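Local atomic coordinates of putative metal binding protein RUMGNA_00854 (Ruminococcus gnavus, PDB entry 3U7Z), a protein that probably binds calcium ions through a small domain related to the ubiquitin fold, its biological role being otherwise unknown. Residues F25-E37 against A82-L95. Sequence-based numbering, arbitrary orientation. Where two conformers were deposited one is given.
With CA (calcium ion), chain D; CA (calcium ion), chain G; EDO (1,2-ethanediol), chain J.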
loop_
_atom_site.group_PDB
_atom_site.type_symbol
_atom_site.label_atom_id
_atom_site.label_comp_id
_atom_site.label_asym_id
_atom_site.label_seq_id
_atom_site.Cartn_x
_atom_site.Cartn_y
_atom_site.Cartn_z
ATOM N N PHE A 25 11.419 -4.916 0.123
ATOM C CA PHE A 25 11.133 -6.133 0.847
ATOM C C PHE A 25 11.643 -7.372 0.116
ATOM O O PHE A 25 11.533 -7.506 -1.089
ATOM C CB PHE A 25 9.644 -6.268 1.028
ATOM C CG PHE A 25 9.041 -5.196 1.854
ATOM C CD1 PHE A 25 8.938 -5.335 3.234
ATOM C CD2 PHE A 25 8.482 -4.072 1.265
ATOM C CE1 PHE A 25 8.350 -4.327 4.021
ATOM C CE2 PHE A 25 7.870 -3.060 2.054
ATOM C CZ PHE A 25 7.809 -3.189 3.397
ATOM N N ASP A 26 12.217 -8.276 0.894
ATOM C CA ASP A 26 12.553 -9.598 0.416
ATOM C C ASP A 26 11.611 -10.543 1.170
ATOM O O ASP A 26 11.747 -10.728 2.359
ATOM C CB ASP A 26 14.036 -9.870 0.703
ATOM C CG ASP A 26 14.963 -8.764 0.141
ATOM O OD1 ASP A 26 15.056 -8.616 -1.090
ATOM O OD2 ASP A 26 15.567 -8.013 0.943
ATOM N N THR A 27 10.648 -11.133 0.474
ATOM C CA THR A 27 9.467 -11.692 1.139
ATOM C C THR A 27 9.014 -12.978 0.480
ATOM O O THR A 27 9.120 -13.112 -0.704
ATOM C CB THR A 27 8.300 -10.630 1.152
ATOM O OG1 THR A 27 7.131 -11.199 1.729
ATOM C CG2 THR A 27 7.959 -10.163 -0.276
ATOM N N ASP A 28 8.465 -13.893 1.279
ATOM C CA ASP A 28 7.790 -15.101 0.759
ATOM C C ASP A 28 6.275 -14.962 0.838
ATOM O O ASP A 28 5.536 -15.928 0.606
ATOM C CB ASP A 28 8.269 -16.387 1.471
ATOM C CG ASP A 28 8.699 -16.142 2.915
ATOM O OD1 ASP A 28 7.864 -15.622 3.690
ATOM O OD2 ASP A 28 9.881 -16.418 3.257
ATOM N N ALA A 29 5.820 -13.747 1.134
ATOM C CA ALA A 29 4.400 -13.426 1.186
ATOM C C ALA A 29 3.699 -13.634 -0.145
ATOM O O ALA A 29 4.249 -13.409 -1.248
ATOM C CB ALA A 29 4.206 -11.988 1.630
ATOM N N LYS A 30 2.456 -14.078 -0.029
ATOM C CA LYS A 30 1.629 -14.273 -1.159
ATOM C C LYS A 30 0.982 -12.952 -1.492
ATOM O O LYS A 30 0.795 -12.703 -2.649
ATOM C CB LYS A 30 0.560 -15.352 -0.863
ATOM C CG LYS A 30 -0.514 -15.576 -1.951
ATOM C CD LYS A 30 -0.024 -16.195 -3.248
ATOM C CE LYS A 30 -1.201 -16.587 -4.153
ATOM N NZ LYS A 30 -0.816 -16.597 -5.593
ATOM N N TYR A 31 0.638 -12.133 -0.479
ATOM C CA TYR A 31 -0.182 -10.934 -0.699
ATOM C C TYR A 31 0.426 -9.676 -0.149
ATOM O O TYR A 31 1.164 -9.695 0.801
ATOM C CB TYR A 31 -1.585 -11.106 -0.098
ATOM C CG TYR A 31 -2.345 -12.234 -0.779
ATOM C CD1 TYR A 31 -2.897 -12.062 -2.035
ATOM C CD2 TYR A 31 -2.491 -13.487 -0.166
ATOM C CE1 TYR A 31 -3.589 -13.080 -2.706
ATOM C CE2 TYR A 31 -3.194 -14.530 -0.821
ATOM C CZ TYR A 31 -3.724 -14.313 -2.086
ATOM O OH TYR A 31 -4.402 -15.320 -2.712
ATOM N N LEU A 32 0.058 -8.565 -0.782
ATOM C CA LEU A 32 0.694 -7.299 -0.478
ATOM C C LEU A 32 0.431 -6.862 0.940
ATOM O O LEU A 32 1.295 -6.360 1.585
ATOM C CB LEU A 32 0.228 -6.188 -1.433
ATOM C CG LEU A 32 0.793 -4.759 -1.213
ATOM C CD1 LEU A 32 2.318 -4.774 -1.336
ATOM C CD2 LEU A 32 0.124 -3.802 -2.188
ATOM N N GLY A 33 -0.772 -7.129 1.445
ATOM C CA GLY A 33 -1.055 -6.702 2.836
ATOM C C GLY A 33 -0.140 -7.337 3.870
ATOM O O GLY A 33 0.257 -6.669 4.849
ATOM N N GLU A 34 0.217 -8.618 3.642
ATOM C CA GLU A 34 1.115 -9.348 4.528
ATOM C C GLU A 34 2.497 -8.674 4.516
ATOM O O GLU A 34 3.142 -8.491 5.580
ATOM C CB GLU A 34 1.195 -10.838 4.095
ATOM C CG GLU A 34 2.224 -11.656 4.854
ATOM C CD GLU A 34 2.367 -13.092 4.335
ATOM O OE1 GLU A 34 1.601 -13.511 3.441
ATOM O OE2 GLU A 34 3.273 -13.804 4.835
ATOM N N VAL A 35 2.928 -8.261 3.334
ATOM C CA VAL A 35 4.194 -7.585 3.207
ATOM C C VAL A 35 4.187 -6.259 3.959
ATOM O O VAL A 35 5.101 -5.966 4.727
ATOM C CB VAL A 35 4.581 -7.314 1.732
ATOM C CG1 VAL A 35 5.946 -6.661 1.717
ATOM C CG2 VAL A 35 4.528 -8.581 0.830
ATOM N N LEU A 36 3.125 -5.490 3.748
ATOM C CA LEU A 36 3.046 -4.154 4.365
ATOM C C LEU A 36 3.025 -4.270 5.880
ATOM O O LEU A 36 3.716 -3.511 6.626
ATOM C CB LEU A 36 1.807 -3.466 3.858
ATOM C CG LEU A 36 1.713 -3.172 2.355
ATOM C CD1 LEU A 36 0.338 -2.621 1.903
ATOM C CD2 LEU A 36 2.836 -2.244 1.948
ATOM N N GLU A 37 2.277 -5.265 6.373
ATOM C CA GLU A 37 2.121 -5.414 7.827
ATOM C C GLU A 37 3.303 -6.094 8.496
ATOM O O GLU A 37 3.456 -5.942 9.694
ATOM C CB GLU A 37 0.801 -6.088 8.237
ATOM C CG GLU A 37 -0.369 -5.122 8.120
ATOM C CD GLU A 37 -0.416 -4.044 9.211
ATOM O OE1 GLU A 37 0.598 -3.769 9.909
ATOM O OE2 GLU A 37 -1.499 -3.451 9.402
ATOM N N ALA A 82 -5.479 -4.533 -0.545
ATOM C CA ALA A 82 -4.085 -4.976 -0.298
ATOM C C ALA A 82 -3.982 -6.442 0.127
ATOM O O ALA A 82 -3.078 -7.167 -0.269
ATOM C CB ALA A 82 -3.383 -4.067 0.752
ATOM N N ASP A 83 -4.913 -6.892 0.949
ATOM C CA ASP A 83 -4.883 -8.252 1.431
ATOM C C ASP A 83 -5.240 -9.310 0.367
ATOM O O ASP A 83 -5.098 -10.490 0.654
ATOM C CB ASP A 83 -5.736 -8.438 2.695
ATOM C CG ASP A 83 -7.160 -7.963 2.552
ATOM O OD1 ASP A 83 -7.483 -6.996 1.827
ATOM O OD2 ASP A 83 -7.987 -8.523 3.273
ATOM N N GLN A 84 -5.684 -8.890 -0.823
ATOM C CA GLN A 84 -6.006 -9.756 -1.934
ATOM C C GLN A 84 -5.135 -9.481 -3.189
ATOM O O GLN A 84 -5.454 -9.920 -4.280
ATOM C CB GLN A 84 -7.482 -9.535 -2.301
ATOM C CG GLN A 84 -8.441 -9.978 -1.186
ATOM C CD GLN A 84 -9.885 -9.462 -1.322
ATOM O OE1 GLN A 84 -10.402 -9.289 -2.428
ATOM N NE2 GLN A 84 -10.551 -9.236 -0.180
ATOM N N THR A 85 -4.065 -8.703 -3.021
ATOM C CA THR A 85 -3.192 -8.260 -4.130
ATOM C C THR A 85 -1.975 -9.186 -4.128
ATOM O O THR A 85 -1.185 -9.154 -3.222
ATOM C CB THR A 85 -2.773 -6.809 -3.978
ATOM O OG1 THR A 85 -3.929 -5.947 -3.980
ATOM C CG2 THR A 85 -1.853 -6.397 -5.114
ATOM N N PRO A 86 -1.872 -10.043 -5.141
ATOM C CA PRO A 86 -0.742 -10.952 -5.147
ATOM C C PRO A 86 0.561 -10.226 -5.404
ATOM O O PRO A 86 0.587 -9.234 -6.160
ATOM C CB PRO A 86 -1.022 -11.881 -6.317
ATOM C CG PRO A 86 -2.382 -11.713 -6.679
ATOM C CD PRO A 86 -2.806 -10.330 -6.227
ATOM N N VAL A 87 1.599 -10.724 -4.769
ATOM C CA VAL A 87 2.955 -10.178 -4.932
ATOM C C VAL A 87 3.753 -11.073 -5.888
ATOM O O VAL A 87 3.702 -12.303 -5.779
ATOM C CB VAL A 87 3.581 -10.085 -3.529
ATOM C CG1 VAL A 87 5.115 -9.951 -3.512
ATOM C CG2 VAL A 87 2.909 -8.914 -2.786
ATOM N N SER A 88 4.484 -10.465 -6.823
ATOM C CA SER A 88 5.396 -11.165 -7.743
ATOM C C SER A 88 6.784 -10.635 -7.575
ATOM O O SER A 88 6.984 -9.457 -7.258
ATOM C CB SER A 88 4.951 -10.921 -9.180
ATOM O OG SER A 88 3.645 -11.404 -9.413
ATOM N N ASP A 89 7.758 -11.511 -7.823
ATOM C CA ASP A 89 9.144 -11.093 -7.806
ATOM C C ASP A 89 9.326 -9.926 -8.765
ATOM O O ASP A 89 8.902 -9.964 -9.917
ATOM C CB ASP A 89 10.074 -12.265 -8.133
ATOM C CG ASP A 89 11.520 -11.922 -7.976
ATOM O OD1 ASP A 89 11.908 -11.164 -7.074
ATOM O OD2 ASP A 89 12.321 -12.489 -8.781
ATOM N N GLY A 90 10.021 -8.903 -8.292
ATOM C CA GLY A 90 10.319 -7.750 -9.116
ATOM C C GLY A 90 9.261 -6.668 -9.101
ATOM O O GLY A 90 9.471 -5.615 -9.692
ATOM N N ASP A 91 8.147 -6.893 -8.419
ATOM C CA ASP A 91 7.085 -5.897 -8.404
ATOM C C ASP A 91 7.512 -4.625 -7.747
ATOM O O ASP A 91 8.251 -4.626 -6.764
ATOM C CB ASP A 91 5.837 -6.384 -7.657
ATOM C CG ASP A 91 4.923 -7.296 -8.460
ATOM O OD1 ASP A 91 5.050 -7.395 -9.694
ATOM O OD2 ASP A 91 4.028 -7.883 -7.820
ATOM N N ALA A 92 6.976 -3.538 -8.271
ATOM C CA ALA A 92 7.074 -2.207 -7.620
ATOM C C ALA A 92 5.638 -1.726 -7.389
ATOM O O ALA A 92 4.852 -1.639 -8.347
ATOM C CB ALA A 92 7.810 -1.232 -8.528
ATOM N N PHE A 93 5.288 -1.490 -6.135
ATOM C CA PHE A 93 4.013 -0.963 -5.748
ATOM C C PHE A 93 4.185 0.417 -5.228
ATOM O O PHE A 93 5.241 0.779 -4.735
ATOM C CB PHE A 93 3.351 -1.782 -4.653
ATOM C CG PHE A 93 2.935 -3.138 -5.088
ATOM C CD1 PHE A 93 1.702 -3.338 -5.648
ATOM C CD2 PHE A 93 3.781 -4.259 -4.918
ATOM C CE1 PHE A 93 1.260 -4.597 -6.067
ATOM C CE2 PHE A 93 3.359 -5.528 -5.378
ATOM C CZ PHE A 93 2.083 -5.678 -5.927
ATOM N N GLU A 94 3.120 1.200 -5.349
ATOM C CA GLU A 94 3.089 2.544 -4.753
ATOM C C GLU A 94 1.834 2.651 -3.884
ATOM O O GLU A 94 0.763 2.085 -4.227
ATOM C CB GLU A 94 3.112 3.641 -5.831
ATOM C CG GLU A 94 4.203 3.430 -6.860
ATOM C CD GLU A 94 3.897 2.396 -7.982
ATOM O OE1 GLU A 94 2.735 2.314 -8.453
ATOM O OE2 GLU A 94 4.841 1.708 -8.451
ATOM N N LEU A 95 1.955 3.382 -2.795
ATOM C CA LEU A 95 0.812 3.790 -1.934
ATOM C C LEU A 95 0.824 5.322 -1.963
ATOM O O LEU A 95 1.773 5.955 -1.514
ATOM C CB LEU A 95 0.954 3.286 -0.504
ATOM C CG LEU A 95 0.990 1.784 -0.395
ATOM C CD1 LEU A 95 1.441 1.309 0.962
ATOM C CD2 LEU A 95 -0.283 1.169 -0.743
HETATM CA CA CA D . -0.589 -2.036 11.287
HETATM CA CA CA G . 13.000 -14.133 -10.136
HETATM C C1 EDO J . -6.589 0.533 0.278
HETATM O O1 EDO J . -7.605 0.961 1.274
HETATM C C2 EDO J . -6.873 -0.880 -0.339
HETATM O O2 EDO J . -6.484 -2.083 0.454
#
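Thr-85 O is gripped by two atoms of the Tyr-31 to Leu-32 peptide unit: Leu-32 N donates to it at 2.8 Å, nearly in line with the carbonyl bond, and Tyr-31 CA makes a CA-H...O contact at 3.2 Å. Two residues along, Val-87 N returns a straight bond (163°) to Lys-30 O at 3.0 Å. Together these define a single beta bridge between Tyr-31 and Pro-86, just where helix 32-38 begins with Tyr-31 at its N-cap. Gly-33 N, in the first turn, bonds Ala-82 O at 2.9 Å from well above the carbonyl plane; a CB on Gly-33 would lie tight against Asp-83 CA, which argues for a glycine there. With CG anti to its carbonyl carbon (chi1 -63°), Tyr-31 sets its ring against the 83-86 backbone, Thr-85 O at its edge and Lys-30 CG over one face, toward the rim. With an alanine in place of Tyr-31, the peptides from Asp-83 to Pro-86 would probably lose the ring that covers them and Lys-30 CG its aromatic face. On the side facing strand 92-99 the contact turns apolar. Leu-32 CD2 sits over a face of Phe-93, 4.1 Å from the ring centroid, while Val-87 CG2 meets Val-35 CG2. One turn after Leu-32, Leu-36 CD2 and Leu-95 CD1 come tip to tip at 3.9 Å. Helix 32-38 thus packs on the mixed sheet, consistent with a beta-grasp fold, and its Glu-37 chelates calcium through both carboxylate oxygens, with Asn-40, Val-42 and Asp-43. Directional backbone bonds set where the helix starts, and hydrocarbon contacts hold its flank on the sheet.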